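Side-chain contacts in putative Glycosidase (Bacteroides thetaiotaomicron, PDB 3R67), which is a putative glycosidase of unassigned function, with an almost all-beta architecture and a family relationship consistent with a five-bladed beta-propeller: residues Ser181-Leu186 with Val192-Asp197; Leu231-Pro236 with Ala287-Lys292; Met202-Gly205 with Val209-Ala212; Tyr132-Thr137 with Gln155-Tyr160. One frame throughout, in Å; residues are numbered along the deposited sequence.

Interaction 1 of 4, residues Ser181-Leu186 with Val192-Asp197; sequences SIVTKL and VIAKID
Lys185 and Val192 are joined through their backbones in both directions, Lys185 N to Val192 O at 2.8 Å and Val192 N to Lys185 O at 2.9 Å, as a hydrogen-bonded pair of an antiparallel beta hairpin. Thr184 and Ile193 form the adjoining non-hydrogen-bonded pair. Beyond it Ala194 N reaches Val183 O at 3.0 Å, but it approaches this oxygen from well off the C=O direction, where the second segment turns away and the two chains end up running at about 100° to each other.

Apolar contacts lie on different sides of the backbone. The CG2 methyls of Ile182 and Ile193 meet at 3.9 Å, their side chains slanting across each other. Val183 places CG1 anti to its backbone N (chi1 178°), and this branch touches Ile196 CD1 at 4.2 Å, with the two side chains nearly perpendicular. Along Lys185 the extended aliphatic chain lies over Ala194, CG coming within 3.9 Å of Ala194 CB; its NZ makes a weak bond to a water that also accepts from Lys195 N.

The hydroxyl of Thr184 is bonded to Ala252 O on strand 245-255. That strand and strand 199-204 both pair with strand 180-187, while Ile182 and Ile193 pack against Val133 of strand 132-139, so the hairpin meets the preceding four-stranded sheet.

Interaction 2 of 4, residues Leu231-Pro236 with Ala287-Lys292; sequences LKVITP and ALFDAK. With EDO (1,2-ethanediol), chain F.
The Phe289 ring receives Ile234 CD1 at its edge, close to the ring plane, with CD1 3.5 Å from Phe289 CZ. Val233 approaches the same end of the ring obliquely, CG2 lying 3.8 Å from Phe289 CE1. Tyr203, outside the two segments, stacks with this phenyl ring.

The methyl at the end of Ile234 has a second partner in Ala287, whose CB is 3.5 Å from CD1. It gets there because CG1 stands anti to the carbonyl carbon (chi1 -77°) and the chain is extended beyond it, which carries CD1 into the angle between Ala287 and the Phe289 ring. No hydrogen bond crosses the contact; it is a wholly apolar closure, with Ile234, Ala287 and Phe289 all buried.

Several polar atoms of the loop bond outside this contact. Thr235 OG1 shares a hydrogen bond of 3.0 Å with O2 of a 1,2-ethanediol molecule, probably from the crystallisation liquor, which Arg300 also binds. Backbone bonds from Val233 and Ile234 to Val209 tie the loop to the neighbouring hairpin. A connecting loop thus closes over strand 282-289 of a four-stranded antiparallel meander, as in the blades of a beta-propeller.

Interaction 3 of 4, residues Met202-Gly205 with Val209-Ala212; sequences MYWG and VNVA
Trp204 and Asn210 are joined by a side-chain hydrogen bond across this antiparallel beta hairpin, formed by strands 199-204 and 210-214: Trp204 NE1 donates to Asn210 OD1 at 2.7 Å. The bond is short but bent, with 135° at the hydrogen. OD1 offers a lone pair in its own carbonyl plane and is tilted somewhat out of the indole plane; the amide plane is turned 82° from the ring. The two side chains run the same way from neighbouring strands, Asn210 with CG anti to its backbone N (chi1 175°), which carries the amide alongside the pyrrole edge. On the other branch of the amide, ND2 is bonded to Leu231 O and Met223 O, so both ends of this buried group have partners and its rotation is fixed.

Beneath that bond, Trp204 and Asn210 form a hydrogen-bonded backbone pair, Asn210 N to Trp204 O being 2.9 Å. Met202 and Ala212 make the equivalent pair two residues along, and Tyr203 and Val211 lie between them as a non-hydrogen-bonded pair.

Packing divides by face. Trp204, Asn210, Met202 and Ala212 share one side, where Ala212 CB touches both Met202 CG, 3.7 Å away, and Trp204 CD1. Tyr203 and Val211 occupy the reverse side, with Val209 reaching Tyr203 from just beyond the ladder, and Pro294 O takes the Tyr203 hydroxyl. Val209 CG1 lies 3.7 Å from Tyr203 CB, at the edge of that ring, while Val211 CG2 comes in obliquely, 3.6 Å from Tyr203 CE1.

Interaction 4 of 4, residues Tyr132-Thr137 with Gln155-Tyr160; sequences YVMLYT and QIWEKY
Met134, modelled as selenomethionine, lays its terminal methyl over the face of Trp157 in a Met-aromatic contact within a four-stranded antiparallel sheet. The two segments are not neighbours in it: strand 144-151 runs between strands 132-139 and 158-162, no backbone hydrogen bond joins them, and the gap is bridged mainly by side chains.

The tight part is the methyl on the indole. Met134 CE stands 3.6 Å from the centroid of the six-membered ring, 12° off its normal, a CH-pi geometry. The chain bends at its last torsion (chi3 -68°), bringing CE back over the ring, whereas SE lies farther off at 4.8 Å from the same centroid. Met134 CB also rests near the rim, 3.6 Å from Trp157 CZ3.

Toward either end the contact thins. Tyr132 touches loosely, its backbone O 4.0 Å from Trp157 CZ3 and its CB farther off. At the partly exposed Lys159, the aliphatic chain crosses the end of Tyr136 at about a right angle, and no bond forms between them. Their polar ends share a carboxylate: Glu114 accepts from the Tyr136 hydroxyl and forms a salt bridge with Lys159 NZ, which also pairs with Asp108. The nearest approach of the two side chains is Tyr136 OH to Lys159 CG, 3.9 Å.

Interactions 1 and 3 are hairpin contacts with backbone ladders, and they share a sheet in which strands 180-187 and 199-204 are neighbours; Ser181 N and Tyr203 O probably bond between them. Interactions 2 and 4 have no hydrogen bond across them and rely on an aromatic ring met by aliphatic groups, at the edge and obliquely in one, over a face in the other. Interaction 3 is buried throughout and adds a side-chain hydrogen bond, while interactions 1 and 4 each run out to a partly exposed lysine. Interaction 2, mostly buried, packs on interaction 3 through Val233 CG1 and Val211 CG2. Interaction 4 belongs to a separate sheet, reaching interaction 1 through Val133 and Leu135.

Interaction 1 of 4, residues Ser181-Leu186 with Val192-Asp197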
# COMPACT_ATOMS: atom_id res chain seq x y z
N SER A 181 -5.25 -2.93 -3.70
CA SER A 181 -4.45 -2.95 -4.91
C SER A 181 -5.33 -2.89 -6.16
O SER A 181 -5.85 -3.92 -6.58
CB SER A 181 -3.58 -4.20 -4.94
OG SER A 181 -2.71 -4.20 -3.83
N ILE A 182 -5.50 -1.69 -6.74
CA ILE A 182 -6.27 -1.49 -7.99
C ILE A 182 -5.51 -2.14 -9.14
O ILE A 182 -4.29 -2.05 -9.16
CB ILE A 182 -6.58 0.02 -8.26
CG1 ILE A 182 -7.67 0.52 -7.30
CG2 ILE A 182 -7.06 0.26 -9.72
CD1 ILE A 182 -8.13 2.04 -7.53
N VAL A 183 -6.22 -2.73 -10.14
CA VAL A 183 -5.61 -3.32 -11.32
C VAL A 183 -5.25 -2.18 -12.31
O VAL A 183 -6.09 -1.37 -12.69
CB VAL A 183 -6.46 -4.43 -12.00
CG1 VAL A 183 -5.78 -4.95 -13.25
CG2 VAL A 183 -6.73 -5.58 -11.03
N THR A 184 -3.98 -2.13 -12.68
CA THR A 184 -3.41 -1.15 -13.61
C THR A 184 -2.77 -1.86 -14.79
O THR A 184 -2.50 -3.05 -14.74
CB THR A 184 -2.36 -0.23 -12.90
OG1 THR A 184 -1.21 -0.99 -12.53
CG2 THR A 184 -2.92 0.54 -11.73
N LYS A 185 -2.46 -1.09 -15.84
CA LYS A 185 -1.78 -1.62 -17.02
C LYS A 185 -0.93 -0.53 -17.62
O LYS A 185 -1.18 0.65 -17.36
CB LYS A 185 -2.78 -2.19 -18.07
CG LYS A 185 -3.67 -1.14 -18.75
CD LYS A 185 -4.60 -1.78 -19.75
CE LYS A 185 -5.48 -0.75 -20.41
NZ LYS A 185 -6.41 -1.37 -21.39
N LEU A 186 0.05 -0.91 -18.45
CA LEU A 186 0.84 0.06 -19.19
C LEU A 186 0.18 0.37 -20.52
O LEU A 186 -0.18 -0.54 -21.27
CB LEU A 186 2.30 -0.38 -19.42
CG LEU A 186 3.24 -0.53 -18.23
CD1 LEU A 186 4.64 -0.91 -18.71
CD2 LEU A 186 3.33 0.76 -17.42
N VAL A 192 -1.65 3.13 -15.99
CA VAL A 192 -2.98 3.69 -15.78
C VAL A 192 -3.93 2.63 -15.22
O VAL A 192 -3.70 1.43 -15.40
CB VAL A 192 -3.55 4.29 -17.11
CG1 VAL A 192 -2.73 5.51 -17.58
CG2 VAL A 192 -3.66 3.23 -18.22
N ILE A 193 -5.02 3.08 -14.58
CA ILE A 193 -6.07 2.20 -14.06
C ILE A 193 -6.74 1.49 -15.26
O ILE A 193 -7.15 2.15 -16.21
CB ILE A 193 -7.07 3.00 -13.17
CG1 ILE A 193 -6.34 3.47 -11.87
CG2 ILE A 193 -8.32 2.15 -12.85
CD1 ILE A 193 -7.17 4.43 -10.90
N ALA A 194 -6.78 0.14 -15.21
CA ALA A 194 -7.34 -0.70 -16.27
C ALA A 194 -8.83 -1.00 -16.07
O ALA A 194 -9.29 -1.22 -14.95
CB ALA A 194 -6.57 -2.01 -16.35
N LYS A 195 -9.56 -1.07 -17.17
CA LYS A 195 -10.97 -1.41 -17.21
C LYS A 195 -11.10 -2.76 -17.88
O LYS A 195 -10.62 -2.93 -19.00
CB LYS A 195 -11.76 -0.30 -17.93
CG LYS A 195 -13.21 -0.16 -17.50
CD LYS A 195 -13.75 1.19 -17.94
CE LYS A 195 -15.11 1.47 -17.37
NZ LYS A 195 -15.56 2.85 -17.70
N ILE A 196 -11.64 -3.75 -17.16
CA ILE A 196 -11.85 -5.14 -17.62
C ILE A 196 -13.34 -5.43 -17.50
O ILE A 196 -13.92 -5.21 -16.43
CB ILE A 196 -10.97 -6.16 -16.82
CG1 ILE A 196 -9.46 -5.81 -16.92
CG2 ILE A 196 -11.24 -7.61 -17.24
CD1 ILE A 196 -8.54 -6.56 -15.94
N ASP A 197 -13.96 -5.91 -18.61
CA ASP A 197 -15.39 -6.26 -18.71
C ASP A 197 -16.28 -5.06 -18.25
O ASP A 197 -17.26 -5.26 -17.53
CB ASP A 197 -15.68 -7.53 -17.86
CG ASP A 197 -16.86 -8.41 -18.28
OD1 ASP A 197 -17.63 -7.99 -19.19
OD2 ASP A 197 -17.00 -9.53 -17.72
O HOH W 1 -9.17 -1.55 -12.41
O HOH W 2 -8.65 0.06 -19.51

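Interaction 2 of 4, residues Leu231-Pro236 with Ala287-Lys292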
# COMPACT_ATOMS: atom_id res chain seq x y z
N LEU A 231 -15.51 -13.54 -1.26
CA LEU A 231 -14.73 -14.42 -2.11
C LEU A 231 -13.26 -14.27 -1.71
O LEU A 231 -12.76 -13.14 -1.66
CB LEU A 231 -14.99 -14.07 -3.58
CG LEU A 231 -14.29 -14.92 -4.62
CD1 LEU A 231 -14.84 -16.34 -4.64
CD2 LEU A 231 -14.45 -14.30 -5.99
N LYS A 232 -12.61 -15.37 -1.32
CA LYS A 232 -11.21 -15.35 -0.89
C LYS A 232 -10.33 -15.96 -2.00
O LYS A 232 -10.32 -17.17 -2.18
CB LYS A 232 -11.07 -16.12 0.44
CG LYS A 232 -11.88 -15.53 1.58
CD LYS A 232 -11.69 -16.34 2.85
CE LYS A 232 -12.40 -15.72 4.03
NZ LYS A 232 -12.13 -16.49 5.27
N VAL A 233 -9.64 -15.11 -2.76
CA VAL A 233 -8.86 -15.59 -3.90
C VAL A 233 -7.43 -15.99 -3.45
O VAL A 233 -6.77 -16.76 -4.13
CB VAL A 233 -8.82 -14.57 -5.07
CG1 VAL A 233 -10.22 -14.33 -5.61
CG2 VAL A 233 -8.15 -13.24 -4.68
N ILE A 234 -6.99 -15.47 -2.29
CA ILE A 234 -5.71 -15.77 -1.64
C ILE A 234 -5.96 -15.81 -0.15
O ILE A 234 -6.59 -14.90 0.39
CB ILE A 234 -4.59 -14.74 -2.03
CG1 ILE A 234 -4.04 -14.99 -3.43
CG2 ILE A 234 -3.43 -14.74 -1.05
CD1 ILE A 234 -3.13 -13.85 -3.88
N THR A 235 -5.49 -16.87 0.50
CA THR A 235 -5.58 -17.02 1.95
C THR A 235 -4.21 -17.40 2.49
O THR A 235 -3.42 -18.01 1.75
CB THR A 235 -6.68 -18.05 2.37
OG1 THR A 235 -6.39 -19.32 1.79
CG2 THR A 235 -8.09 -17.62 1.98
N PRO A 236 -3.91 -17.11 3.77
CA PRO A 236 -2.62 -17.54 4.34
C PRO A 236 -2.40 -19.05 4.23
O PRO A 236 -3.37 -19.84 4.26
CB PRO A 236 -2.73 -17.12 5.81
CG PRO A 236 -3.68 -15.95 5.78
CD PRO A 236 -4.71 -16.38 4.78
N ALA A 287 1.58 -13.18 -6.76
CA ALA A 287 0.54 -14.05 -7.29
C ALA A 287 0.18 -13.62 -8.70
O ALA A 287 0.22 -12.42 -9.00
CB ALA A 287 -0.68 -14.00 -6.39
N LEU A 288 -0.16 -14.59 -9.56
CA LEU A 288 -0.52 -14.34 -10.95
C LEU A 288 -1.97 -14.73 -11.19
O LEU A 288 -2.36 -15.85 -10.90
CB LEU A 288 0.42 -15.09 -11.91
CG LEU A 288 0.31 -14.75 -13.39
CD1 LEU A 288 0.93 -13.37 -13.69
CD2 LEU A 288 1.01 -15.81 -14.23
N PHE A 289 -2.77 -13.77 -11.67
CA PHE A 289 -4.18 -14.00 -11.93
C PHE A 289 -4.47 -13.92 -13.41
O PHE A 289 -3.70 -13.32 -14.16
CB PHE A 289 -5.05 -13.00 -11.16
CG PHE A 289 -5.01 -13.17 -9.67
CD1 PHE A 289 -5.92 -14.00 -9.02
CD2 PHE A 289 -4.09 -12.46 -8.89
CE1 PHE A 289 -5.89 -14.15 -7.64
CE2 PHE A 289 -4.07 -12.62 -7.51
CZ PHE A 289 -4.95 -13.48 -6.90
N ASP A 290 -5.58 -14.53 -13.82
CA ASP A 290 -6.03 -14.53 -15.21
C ASP A 290 -6.41 -13.09 -15.60
O ASP A 290 -7.09 -12.40 -14.84
CB ASP A 290 -7.20 -15.51 -15.39
CG ASP A 290 -7.72 -15.61 -16.81
OD1 ASP A 290 -7.10 -16.32 -17.61
OD2 ASP A 290 -8.75 -14.97 -17.11
N ALA A 291 -5.92 -12.63 -16.78
CA ALA A 291 -6.18 -11.28 -17.31
C ALA A 291 -7.68 -11.04 -17.62
O ALA A 291 -8.13 -9.90 -17.53
CB ALA A 291 -5.37 -11.07 -18.57
N LYS A 292 -8.43 -12.09 -18.00
CA LYS A 292 -9.85 -11.96 -18.36
C LYS A 292 -10.77 -12.16 -17.13
O LYS A 292 -11.90 -11.64 -17.12
CB LYS A 292 -10.23 -12.96 -19.47
CG LYS A 292 -9.65 -12.58 -20.82
CD LYS A 292 -10.04 -13.59 -21.90
CE LYS A 292 -9.97 -13.04 -23.30
NZ LYS A 292 -11.09 -12.12 -23.59
C1 EDO F . -5.54 -19.45 -1.88
O1 EDO F . -4.75 -19.94 -0.78
C2 EDO F . -6.92 -20.08 -2.02
O2 EDO F . -7.76 -19.79 -0.88

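Interaction 3 of 4, residues Met202-Gly205 with Val209-Ala212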
# COMPACT_ATOMS: atom_id res chain seq x y z
N MSE A 202 -10.14 -4.39 -8.03
CA MSE A 202 -9.12 -4.28 -6.98
C MSE A 202 -9.01 -5.53 -6.13
O MSE A 202 -10.01 -6.17 -5.83
CB MSE A 202 -9.34 -3.09 -6.03
CG MSE A 202 -10.54 -3.23 -5.10
SE MSE A 202 -10.63 -1.79 -3.78
CE MSE A 202 -10.09 -0.58 -4.85
N TYR A 203 -7.79 -5.80 -5.68
CA TYR A 203 -7.48 -6.80 -4.67
C TYR A 203 -7.39 -6.06 -3.37
O TYR A 203 -6.81 -4.97 -3.36
CB TYR A 203 -6.19 -7.57 -5.00
CG TYR A 203 -6.25 -8.28 -6.33
CD1 TYR A 203 -6.80 -9.56 -6.44
CD2 TYR A 203 -5.76 -7.68 -7.48
CE1 TYR A 203 -6.89 -10.20 -7.67
CE2 TYR A 203 -5.83 -8.32 -8.72
CZ TYR A 203 -6.40 -9.58 -8.80
OH TYR A 203 -6.49 -10.20 -10.01
N TRP A 204 -8.01 -6.56 -2.31
CA TRP A 204 -7.90 -5.86 -1.04
C TRP A 204 -7.91 -6.88 0.09
O TRP A 204 -8.47 -7.97 -0.06
CB TRP A 204 -9.03 -4.80 -0.87
CG TRP A 204 -10.38 -5.41 -0.63
CD1 TRP A 204 -11.25 -5.87 -1.58
CD2 TRP A 204 -10.96 -5.71 0.64
NE1 TRP A 204 -12.35 -6.44 -0.96
CE2 TRP A 204 -12.18 -6.37 0.40
CE3 TRP A 204 -10.55 -5.50 1.97
CZ2 TRP A 204 -13.02 -6.79 1.43
CZ3 TRP A 204 -11.36 -5.96 2.99
CH2 TRP A 204 -12.58 -6.59 2.72
N GLY A 205 -7.35 -6.51 1.22
CA GLY A 205 -7.37 -7.37 2.39
C GLY A 205 -6.05 -7.48 3.10
O GLY A 205 -4.99 -7.13 2.56
N VAL A 209 -7.31 -12.19 0.74
CA VAL A 209 -7.47 -11.26 -0.37
C VAL A 209 -8.85 -11.49 -0.99
O VAL A 209 -9.20 -12.61 -1.37
CB VAL A 209 -6.33 -11.37 -1.42
CG1 VAL A 209 -6.55 -10.41 -2.58
CG2 VAL A 209 -4.96 -11.13 -0.78
N ASN A 210 -9.63 -10.41 -1.07
CA ASN A 210 -10.93 -10.39 -1.73
C ASN A 210 -10.77 -9.56 -3.01
O ASN A 210 -9.81 -8.81 -3.14
CB ASN A 210 -12.03 -9.83 -0.79
CG ASN A 210 -13.40 -9.65 -1.42
OD1 ASN A 210 -13.89 -8.54 -1.59
ND2 ASN A 210 -14.02 -10.73 -1.87
N VAL A 211 -11.70 -9.72 -3.96
CA VAL A 211 -11.70 -8.93 -5.19
C VAL A 211 -12.97 -8.08 -5.17
O VAL A 211 -14.05 -8.59 -4.89
CB VAL A 211 -11.58 -9.79 -6.48
CG1 VAL A 211 -11.71 -8.92 -7.74
CG2 VAL A 211 -10.28 -10.58 -6.50
N ALA A 212 -12.81 -6.77 -5.40
CA ALA A 212 -13.93 -5.84 -5.47
C ALA A 212 -13.96 -5.17 -6.83
O ALA A 212 -12.90 -5.06 -7.47
CB ALA A 212 -13.83 -4.81 -4.36

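Interaction 4 of 4, residues Tyr132-Thr137 with Gln155-Tyr160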
# COMPACT_ATOMS: atom_id res chain seq x y z
N TYR A 132 -6.00 10.90 -9.94
CA TYR A 132 -5.30 10.05 -8.97
C TYR A 132 -6.31 9.51 -7.97
O TYR A 132 -7.09 10.27 -7.40
CB TYR A 132 -4.15 10.79 -8.26
CG TYR A 132 -3.03 11.15 -9.20
CD1 TYR A 132 -1.99 10.26 -9.46
CD2 TYR A 132 -3.03 12.37 -9.88
CE1 TYR A 132 -0.98 10.57 -10.38
CE2 TYR A 132 -2.03 12.68 -10.80
CZ TYR A 132 -1.01 11.78 -11.03
OH TYR A 132 -0.03 12.11 -11.92
N VAL A 133 -6.31 8.18 -7.79
CA VAL A 133 -7.24 7.53 -6.90
C VAL A 133 -6.42 6.92 -5.76
O VAL A 133 -5.57 6.04 -5.97
CB VAL A 133 -8.12 6.49 -7.65
CG1 VAL A 133 -9.09 5.78 -6.70
CG2 VAL A 133 -8.88 7.15 -8.79
N MSE A 134 -6.68 7.40 -4.54
CA MSE A 134 -5.99 6.91 -3.36
C MSE A 134 -6.90 6.05 -2.53
O MSE A 134 -8.02 6.45 -2.24
CB MSE A 134 -5.48 8.08 -2.51
CG MSE A 134 -4.79 7.61 -1.20
SE MSE A 134 -4.73 9.00 0.17
CE MSE A 134 -3.58 10.11 -0.66
N LEU A 135 -6.40 4.87 -2.13
CA LEU A 135 -7.05 3.92 -1.24
C LEU A 135 -6.25 3.86 0.03
O LEU A 135 -5.06 3.54 -0.03
CB LEU A 135 -7.18 2.53 -1.90
CG LEU A 135 -8.13 2.45 -3.08
CD1 LEU A 135 -7.77 1.33 -3.94
CD2 LEU A 135 -9.59 2.40 -2.64
N TYR A 136 -6.85 4.26 1.15
CA TYR A 136 -6.13 4.30 2.42
C TYR A 136 -6.99 3.80 3.56
O TYR A 136 -8.19 3.57 3.40
CB TYR A 136 -5.69 5.77 2.67
CG TYR A 136 -6.84 6.73 2.94
CD1 TYR A 136 -7.58 7.28 1.89
CD2 TYR A 136 -7.15 7.13 4.24
CE1 TYR A 136 -8.64 8.14 2.13
CE2 TYR A 136 -8.21 8.01 4.49
CZ TYR A 136 -8.95 8.52 3.43
OH TYR A 136 -9.98 9.41 3.65
N THR A 137 -6.38 3.66 4.74
CA THR A 137 -7.10 3.25 5.94
C THR A 137 -7.44 4.43 6.82
O THR A 137 -6.55 5.23 7.15
CB THR A 137 -6.25 2.26 6.76
OG1 THR A 137 -5.73 1.24 5.93
CG2 THR A 137 -7.00 1.66 7.94
N GLN A 155 -1.99 17.33 -4.09
CA GLN A 155 -1.97 18.32 -2.99
C GLN A 155 -3.36 18.50 -2.41
O GLN A 155 -3.54 18.47 -1.19
CB GLN A 155 -1.46 19.68 -3.48
CG GLN A 155 -0.13 19.71 -4.17
CD GLN A 155 1.05 19.87 -3.26
OE1 GLN A 155 1.05 20.66 -2.31
NE2 GLN A 155 2.18 19.43 -3.75
N ILE A 156 -4.34 18.75 -3.31
CA ILE A 156 -5.75 19.00 -2.99
C ILE A 156 -6.50 17.70 -3.19
O ILE A 156 -6.66 17.24 -4.32
CB ILE A 156 -6.36 20.17 -3.84
CG1 ILE A 156 -5.46 21.45 -3.87
CG2 ILE A 156 -7.79 20.49 -3.42
CD1 ILE A 156 -5.10 22.11 -2.53
N TRP A 157 -6.95 17.09 -2.07
CA TRP A 157 -7.66 15.82 -2.10
C TRP A 157 -9.13 15.95 -1.72
O TRP A 157 -9.49 16.70 -0.80
CB TRP A 157 -7.00 14.82 -1.14
CG TRP A 157 -5.63 14.40 -1.58
CD1 TRP A 157 -4.44 14.99 -1.26
CD2 TRP A 157 -5.30 13.29 -2.43
NE1 TRP A 157 -3.40 14.32 -1.85
CE2 TRP A 157 -3.90 13.28 -2.60
CE3 TRP A 157 -6.06 12.29 -3.08
CZ2 TRP A 157 -3.24 12.33 -3.40
CZ3 TRP A 157 -5.42 11.38 -3.90
CH2 TRP A 157 -4.03 11.39 -4.05
N GLU A 158 -9.98 15.21 -2.42
CA GLU A 158 -11.42 15.12 -2.15
C GLU A 158 -11.66 13.76 -1.50
O GLU A 158 -11.29 12.75 -2.09
CB GLU A 158 -12.23 15.31 -3.44
CG GLU A 158 -13.31 16.39 -3.38
CD GLU A 158 -14.56 16.04 -2.60
OE1 GLU A 158 -15.42 15.31 -3.14
OE2 GLU A 158 -14.74 16.58 -1.48
N LYS A 159 -12.19 13.76 -0.24
CA LYS A 159 -12.48 12.54 0.52
C LYS A 159 -13.91 12.08 0.25
O LYS A 159 -14.86 12.87 0.37
CB LYS A 159 -12.27 12.76 2.03
CG LYS A 159 -10.83 13.05 2.45
CD LYS A 159 -10.76 13.29 3.95
CE LYS A 159 -9.37 13.70 4.40
NZ LYS A 159 -9.31 13.98 5.85
N TYR A 160 -14.08 10.80 -0.09
CA TYR A 160 -15.39 10.24 -0.42
C TYR A 160 -15.90 9.25 0.63
O TYR A 160 -17.06 8.83 0.54
CB TYR A 160 -15.32 9.53 -1.78
CG TYR A 160 -15.20 10.54 -2.91
CD1 TYR A 160 -16.31 11.20 -3.40
CD2 TYR A 160 -13.95 10.87 -3.43
CE1 TYR A 160 -16.19 12.17 -4.39
CE2 TYR A 160 -13.82 11.83 -4.43
CZ TYR A 160 -14.95 12.47 -4.91
OH TYR A 160 -14.83 13.41 -5.91